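Side-chain contacts in dipeptidase AC. Metallo peptidase. MEROPS family M19 (Rhodobacter sphaeroides, PDB 3LY0), which probably hydrolyses dipeptides as a two-zinc metallopeptidase of family M19, and here holds a phosphinate mimic of L-Ala-D-Ala: residues L213-K216 with G217-V221; R195-V198 with A199-R203; H152-H155 with S156-L159. All coordinates share one frame; numbering follows the deposited sequence.

Interaction 1. Residues L213-K216 with G217-V221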
loop_
_atom_site.group_PDB
_atom_site.type_symbol
_atom_site.label_atom_id
_atom_site.label_comp_id
_atom_site.label_asym_id
_atom_site.label_seq_id
_atom_site.Cartn_x
_atom_site.Cartn_y
_atom_site.Cartn_z
ATOM N N LEU A 213 6.467 7.584 -4.619
ATOM C CA LEU A 213 7.025 8.329 -5.743
ATOM C C LEU A 213 7.040 9.810 -5.385
ATOM O O LEU A 213 6.101 10.311 -4.782
ATOM C CB LEU A 213 6.189 8.078 -6.995
ATOM C CG LEU A 213 6.773 8.545 -8.332
ATOM C CD1 LEU A 213 8.160 7.959 -8.606
ATOM C CD2 LEU A 213 5.815 8.189 -9.444
ATOM N N ASN A 214 8.125 10.497 -5.731
ATOM C CA ASN A 214 8.193 11.927 -5.467
ATOM C C ASN A 214 7.299 12.715 -6.427
ATOM O O ASN A 214 6.665 12.153 -7.323
ATOM C CB ASN A 214 9.646 12.424 -5.443
ATOM C CG ASN A 214 10.322 12.400 -6.813
ATOM O OD1 ASN A 214 9.671 12.337 -7.863
ATOM N ND2 ASN A 214 11.660 12.472 -6.794
ATOM N N GLU A 215 7.223 14.022 -6.218
ATOM C CA GLU A 215 6.233 14.814 -6.934
ATOM C C GLU A 215 6.528 14.903 -8.435
ATOM O O GLU A 215 5.616 14.860 -9.270
ATOM C CB GLU A 215 6.113 16.212 -6.322
ATOM C CG GLU A 215 4.913 16.988 -6.849
ATOM C CD GLU A 215 4.579 18.227 -6.041
ATOM O OE1 GLU A 215 5.163 18.424 -4.964
ATOM O OE2 GLU A 215 3.708 18.993 -6.494
ATOM N N LYS A 216 7.802 15.017 -8.786
ATOM C CA LYS A 216 8.147 15.078 -10.204
ATOM C C LYS A 216 7.827 13.756 -10.890
ATOM O O LYS A 216 7.313 13.748 -12.006
ATOM C CB LYS A 216 9.609 15.471 -10.422
ATOM C CG LYS A 216 9.894 16.926 -10.069
ATOM C CD LYS A 216 11.314 17.331 -10.458
ATOM C CE LYS A 216 11.660 18.737 -9.962
ATOM N NZ LYS A 216 12.096 18.754 -8.532
ATOM N N GLY A 217 8.102 12.646 -10.211
ATOM C CA GLY A 217 7.782 11.342 -10.774
ATOM C C GLY A 217 6.275 11.185 -10.905
ATOM O O GLY A 217 5.771 10.655 -11.902
ATOM N N PHE A 218 5.554 11.663 -9.889
ATOM C CA PHE A 218 4.099 11.656 -9.905
ATOM C C PHE A 218 3.580 12.422 -11.125
ATOM O O PHE A 218 2.701 11.952 -11.843
ATOM C CB PHE A 218 3.586 12.282 -8.600
ATOM C CG PHE A 218 2.090 12.449 -8.534
ATOM C CD1 PHE A 218 1.312 11.570 -7.799
ATOM C CD2 PHE A 218 1.467 13.503 -9.196
ATOM C CE1 PHE A 218 -0.075 11.737 -7.725
ATOM C CE2 PHE A 218 0.086 13.673 -9.131
ATOM C CZ PHE A 218 -0.683 12.790 -8.404
ATOM N N ASP A 219 4.129 13.612 -11.355
ATOM C CA ASP A 219 3.710 14.406 -12.508
ATOM C C ASP A 219 3.951 13.668 -13.828
ATOM O O ASP A 219 3.143 13.756 -14.751
ATOM C CB ASP A 219 4.426 15.759 -12.525
ATOM C CG ASP A 219 3.929 16.706 -11.445
ATOM O OD1 ASP A 219 2.836 16.472 -10.886
ATOM O OD2 ASP A 219 4.634 17.693 -11.161
ATOM N N ASP A 220 5.068 12.953 -13.910
ATOM C CA ASP A 220 5.396 12.163 -15.092
ATOM C C ASP A 220 4.363 11.063 -15.324
ATOM O O ASP A 220 3.875 10.874 -16.436
ATOM C CB ASP A 220 6.797 11.561 -14.961
ATOM C CG ASP A 220 7.900 12.593 -15.135
ATOM O OD1 ASP A 220 7.641 13.675 -15.720
ATOM O OD2 ASP A 220 9.033 12.330 -14.680
ATOM N N VAL A 221 4.000 10.343 -14.265
ATOM C CA VAL A 221 2.996 9.302 -14.413
ATOM C C VAL A 221 1.647 9.907 -14.799
ATOM O O VAL A 221 0.942 9.380 -15.659
ATOM C CB VAL A 221 2.857 8.448 -13.142
ATOM C CG1 VAL A 221 1.789 7.380 -13.349
ATOM C CG2 VAL A 221 4.192 7.822 -12.789
HETATM O O HOH W 1 8.066 15.937 -13.780
#
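Asn214 and Gly217 meet at the start of helix 215-224, where the Asn214 side chain serves as the N-cap. Its OD1 accepts from Gly217 N at 2.8 Å, with the donor nearly in line with the side-chain C=O. The first torsion of Asn214 (chi1 69°) sets CG between the backbone N and the carbonyl carbon, which turns the amide oxygen back over the first turn. The other end of that amide, ND2, is held by Glu188 O, and being held at both ends probably keeps the amide from flipping.

Backbone bonds then take over: Phe218 N reaches Asn214 O, and Asp219 N and Asp220 N go to Glu215 O and Lys216 O. Water 1 links the last of these carbonyls to a side chain, giving one hydrogen to Lys216 O and the other to Asp220 OD1, which also meets Arg223 in a salt bridge; Asp220 OD2 accepts from Leu190 N.

The apolar part belongs to Leu213. Its CD2 lies against the Gly217 backbone, 3.4 Å from Gly217 C, and 3.7 Å from Val221 CG2. A side chain at Gly217 would collide with Leu213 CD1, so the bare CA lets the leucine lie close.

Among the charged groups, Glu215 OE2 and Asp219 OD2 are 4.9 Å apart; Arg249 bridges Glu215 and Asp219 and probably offsets their like charges. Lys216 turns outward to Asp185.

Leu213 directly follows the zinc ligand His212, so the helix starts just past the metal site, while Phe218 carries its ring onto Gln250, Met253 and Ile254 of helix 248-256.

Interaction 2. Residues R195-V198 with A199-R203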
loop_
_atom_site.group_PDB
_atom_site.type_symbol
_atom_site.label_atom_id
_atom_site.label_comp_id
_atom_site.label_asym_id
_atom_site.label_seq_id
_atom_site.Cartn_x
_atom_site.Cartn_y
_atom_site.Cartn_z
ATOM N N ARG A 195 9.810 5.830 -17.793
ATOM C CA ARG A 195 8.792 6.167 -18.771
ATOM C C ARG A 195 8.385 4.920 -19.556
ATOM O O ARG A 195 7.200 4.680 -19.779
ATOM C CB ARG A 195 9.281 7.295 -19.694
ATOM C CG ARG A 195 9.548 8.587 -18.932
ATOM C CD ARG A 195 9.711 9.802 -19.843
ATOM N NE ARG A 195 10.976 9.803 -20.575
ATOM C CZ ARG A 195 12.134 10.245 -20.087
ATOM N NH1 ARG A 195 12.205 10.719 -18.849
ATOM N NH2 ARG A 195 13.229 10.209 -20.839
ATOM N N ARG A 196 9.364 4.110 -19.961
ATOM C CA ARG A 196 9.043 2.845 -20.617
ATOM C C ARG A 196 8.264 1.896 -19.706
ATOM O O ARG A 196 7.363 1.189 -20.160
ATOM C CB ARG A 196 10.301 2.171 -21.168
ATOM C CG ARG A 196 10.872 2.878 -22.395
ATOM C CD ARG A 196 12.054 2.118 -22.999
ATOM N NE ARG A 196 13.246 2.181 -22.161
ATOM C CZ ARG A 196 13.689 1.167 -21.424
ATOM N NH1 ARG A 196 13.034 0.013 -21.422
ATOM N NH2 ARG A 196 14.783 1.304 -20.691
ATOM N N LEU A 197 8.618 1.888 -18.424
ATOM C CA LEU A 197 7.902 1.079 -17.435
ATOM C C LEU A 197 6.423 1.461 -17.325
ATOM O O LEU A 197 5.552 0.592 -17.264
ATOM C CB LEU A 197 8.589 1.167 -16.072
ATOM C CG LEU A 197 7.915 0.394 -14.938
ATOM C CD1 LEU A 197 8.019 -1.113 -15.157
ATOM C CD2 LEU A 197 8.548 0.778 -13.629
ATOM N N VAL A 198 6.135 2.761 -17.309
ATOM C CA VAL A 198 4.747 3.210 -17.297
ATOM C C VAL A 198 3.999 2.695 -18.521
ATOM O O VAL A 198 2.907 2.154 -18.413
ATOM C CB VAL A 198 4.650 4.756 -17.227
ATOM C CG1 VAL A 198 3.218 5.226 -17.474
ATOM C CG2 VAL A 198 5.162 5.256 -15.891
ATOM N N ALA A 199 4.606 2.858 -19.692
ATOM C CA ALA A 199 3.969 2.434 -20.929
ATOM C C ALA A 199 3.696 0.928 -20.938
ATOM O O ALA A 199 2.633 0.490 -21.364
ATOM C CB ALA A 199 4.824 2.834 -22.127
ATOM N N GLU A 200 4.660 0.147 -20.452
ATOM C CA GLU A 200 4.541 -1.307 -20.478
ATOM C C GLU A 200 3.533 -1.798 -19.450
ATOM O O GLU A 200 2.778 -2.738 -19.713
ATOM C CB GLU A 200 5.895 -1.977 -20.262
ATOM C CG GLU A 200 5.935 -3.415 -20.736
ATOM C CD GLU A 200 5.743 -3.520 -22.235
ATOM O OE1 GLU A 200 5.211 -4.549 -22.699
ATOM O OE2 GLU A 200 6.124 -2.565 -22.944
ATOM N N CYS A 201 3.495 -1.146 -18.289
ATOM C CA CYS A 201 2.470 -1.498 -17.301
ATOM C C CYS A 201 1.076 -1.196 -17.837
ATOM O O CYS A 201 0.145 -1.982 -17.647
ATOM C CB CYS A 201 2.691 -0.797 -15.961
ATOM S SG CYS A 201 4.051 -1.478 -14.988
ATOM N N ASN A 202 0.921 -0.050 -18.505
ATOM C CA ASN A 202 -0.355 0.250 -19.148
ATOM C C ASN A 202 -0.752 -0.835 -20.155
ATOM O O ASN A 202 -1.901 -1.263 -20.208
ATOM C CB ASN A 202 -0.302 1.591 -19.885
ATOM C CG ASN A 202 -0.370 2.812 -18.954
ATOM O OD1 ASN A 202 -0.153 3.930 -19.408
ATOM N ND2 ASN A 202 -0.697 2.609 -17.673
ATOM N N ARG A 203 0.207 -1.269 -20.967
ATOM C CA ARG A 203 -0.088 -2.271 -21.986
ATOM C C ARG A 203 -0.464 -3.611 -21.362
ATOM O O ARG A 203 -1.396 -4.276 -21.810
ATOM C CB ARG A 203 1.095 -2.435 -22.940
ATOM C CG ARG A 203 0.697 -3.041 -24.278
ATOM C CD ARG A 203 1.902 -3.223 -25.186
ATOM N NE ARG A 203 2.850 -4.181 -24.623
ATOM C CZ ARG A 203 2.667 -5.498 -24.624
ATOM N NH1 ARG A 203 3.580 -6.298 -24.087
ATOM N NH2 ARG A 203 1.566 -6.016 -25.154
HETATM O O HOH W 2 7.574 0.425 -22.836
#
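Glu200 meets the preceding turn of its helix with its CB, 3.5 Å from Arg196 O. From there CG continues anti to the backbone N (chi1 -160°), and a bend at chi2 (64°) swings the carboxylate along the helix toward Arg203. OE1 accepts two hydrogen bonds from Arg203, part of a salt bridge: from NH1 at 2.8 Å and from NE at 3.1 Å. The guanidinium comes side-on with OE1 close to its plane; NH1 meets the oxygen nearly in line with its C-O bond, whereas NE approaches from above the carboxylate plane. OE2 has a weak bond from water 2, which also donates to Arg196 O, the carbonyl that accepts Glu200 N. With an alanine here, the Arg203 guanidinium would be likely to lose its carboxylate mate and become freer to turn, and water 2 its weak hold on the carboxylate.

All this lies within helix 192-204, in a chain of the TIM-barrel clan, and the i+4 to i backbone hydrogen bonds run unbroken from Ala199 N to Arg195 O through Asn202 N to Val198 O.

On another flank, Leu197 CD1 comes within 4.0 Å of Cys201 SG, one turn apart, and Cys201 also packs on Leu208 of strand 207-208. Val198 and Asn202 run side by side, Val198 CG1 lying 4.1 Å from Asn202 OD1; that amide is taken up by Asp226 N and Ser225 OG.

Interaction 3. Residues H152-H155 with S156-L159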
loop_
_atom_site.group_PDB
_atom_site.type_symbol
_atom_site.label_atom_id
_atom_site.label_comp_id
_atom_site.label_asym_id
_atom_site.label_seq_id
_atom_site.Cartn_x
_atom_site.Cartn_y
_atom_site.Cartn_z
ATOM N N HIS A 152 7.592 -8.866 -17.634
ATOM C CA HIS A 152 6.771 -9.866 -18.294
ATOM C C HIS A 152 6.771 -11.174 -17.524
ATOM O O HIS A 152 5.737 -11.825 -17.403
ATOM C CB HIS A 152 7.231 -10.057 -19.738
ATOM C CG HIS A 152 7.137 -8.806 -20.545
ATOM N ND1 HIS A 152 5.996 -8.450 -21.229
ATOM C CD2 HIS A 152 8.026 -7.802 -20.740
ATOM C CE1 HIS A 152 6.193 -7.286 -21.825
ATOM N NE2 HIS A 152 7.417 -6.876 -21.552
ATOM N N LEU A 153 7.926 -11.553 -16.986
ATOM C CA LEU A 153 8.007 -12.751 -16.160
ATOM C C LEU A 153 7.108 -12.647 -14.933
ATOM O O LEU A 153 6.292 -13.534 -14.680
ATOM C CB LEU A 153 9.442 -13.009 -15.715
ATOM C CG LEU A 153 10.418 -13.422 -16.811
ATOM C CD1 LEU A 153 11.804 -13.544 -16.215
ATOM C CD2 LEU A 153 9.995 -14.743 -17.417
ATOM N N PHE A 154 7.242 -11.558 -14.181
ATOM C CA PHE A 154 6.437 -11.406 -12.974
ATOM C C PHE A 154 4.953 -11.334 -13.310
ATOM O O PHE A 154 4.132 -11.895 -12.597
ATOM C CB PHE A 154 6.899 -10.195 -12.145
ATOM C CG PHE A 154 8.049 -10.501 -11.217
ATOM C CD1 PHE A 154 7.821 -11.120 -9.994
ATOM C CD2 PHE A 154 9.353 -10.157 -11.557
ATOM C CE1 PHE A 154 8.871 -11.405 -9.130
ATOM C CE2 PHE A 154 10.416 -10.438 -10.701
ATOM C CZ PHE A 154 10.168 -11.067 -9.483
ATOM N N HIS A 155 4.605 -10.649 -14.391
ATOM C CA HIS A 155 3.215 -10.588 -14.813
ATOM C C HIS A 155 2.669 -11.991 -15.089
ATOM O O HIS A 155 1.538 -12.318 -14.703
ATOM C CB HIS A 155 3.078 -9.720 -16.057
ATOM C CG HIS A 155 1.674 -9.619 -16.551
ATOM N ND1 HIS A 155 1.204 -10.379 -17.603
ATOM C CD2 HIS A 155 0.627 -8.878 -16.118
ATOM C CE1 HIS A 155 -0.071 -10.092 -17.808
ATOM N NE2 HIS A 155 -0.444 -9.185 -16.924
ATOM N N SER A 156 3.480 -12.813 -15.742
ATOM C CA SER A 156 3.073 -14.162 -16.098
ATOM C C SER A 156 2.758 -14.997 -14.874
ATOM O O SER A 156 1.875 -15.858 -14.919
ATOM C CB SER A 156 4.167 -14.831 -16.914
ATOM O OG SER A 156 4.224 -14.273 -18.213
ATOM N N LEU A 157 3.473 -14.758 -13.782
ATOM C CA LEU A 157 3.231 -15.533 -12.573
ATOM C C LEU A 157 2.259 -14.885 -11.578
ATOM O O LEU A 157 2.016 -15.432 -10.500
ATOM C CB LEU A 157 4.547 -15.967 -11.916
ATOM C CG LEU A 157 5.547 -14.890 -11.510
ATOM C CD1 LEU A 157 5.061 -14.171 -10.268
ATOM C CD2 LEU A 157 6.886 -15.534 -11.232
ATOM N N GLY A 158 1.691 -13.734 -11.944
ATOM C CA GLY A 158 0.579 -13.180 -11.193
ATOM C C GLY A 158 0.702 -11.740 -10.728
ATOM O O GLY A 158 -0.207 -11.227 -10.086
ATOM N N LEU A 159 1.809 -11.078 -11.034
ATOM C CA LEU A 159 1.957 -9.691 -10.597
ATOM C C LEU A 159 0.896 -8.821 -11.264
ATOM O O LEU A 159 0.766 -8.839 -12.498
ATOM C CB LEU A 159 3.346 -9.168 -10.946
ATOM C CG LEU A 159 3.596 -7.733 -10.479
ATOM C CD1 LEU A 159 3.791 -7.700 -8.968
ATOM C CD2 LEU A 159 4.804 -7.156 -11.197
HETATM O O HOH W 3 3.069 -11.887 -19.531
#
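Ser156 turns its OG anti to its own carbonyl carbon (chi1 -72°), back over the helix to His152 O, while Leu157, with CG between backbone N and carbonyl carbon (chi1 58°), lays its side chain against the Phe154 carbonyl. His152 O is therefore gripped twice by one residue, by Ser156 N and by Ser156 OG, each at 3.0 Å from that oxygen and reaching it from opposite faces of the carbonyl plane. Water 3 donates to Ser156 OG and lies in plane at the edge of the His155 ring, 3.1 Å from its ND1.

The chain leaves the helix through a Schellman motif. Gly158 takes a positive phi (127°) at which a CB would be jammed against the preceding carbonyl oxygen. Leu159 N bonds to Phe154 O at 2.9 Å, coming from above the carbonyl plane, and Gly158 N bonds to His155 O; weak bonds from Leu157 N and Gly158 N also go to Phe154 O.

Apolar groups close round this turn. Leu159 CD2 lies 3.8 Å from Phe154 CB, and the Leu157 and Phe154 side chains lie side by side, with CD1 of Leu157 4.1 Å from CD1 of Phe154.

The contact ends the helix of the beta-alpha-beta unit formed by strand 132-139, helix 149-157 and strand 159-163: Phe154 and Leu159 both pack on Met138, and Leu157 and Leu159 on Met136, seating the helix end against the sheet.

Along the chain interaction 3 comes first, then interaction 2, then interaction 1, on three successive helices, 149-157, 192-204 and 215-224. Interaction 2 stands between the others, its centre about 14 Å from each, while the centres of interactions 1 and 3 are about 25 Å apart and their nearest atoms about 15 Å apart. Val198 of interaction 2 packs on Val221 of interaction 1, and its Glu200 and Arg203 lie against His152 of interaction 3. Each helix thus packs against the next; strands 159-163 and 207-208, which follow the first two, pair in parallel, and the zinc ligand His212 lies between the second and third helices.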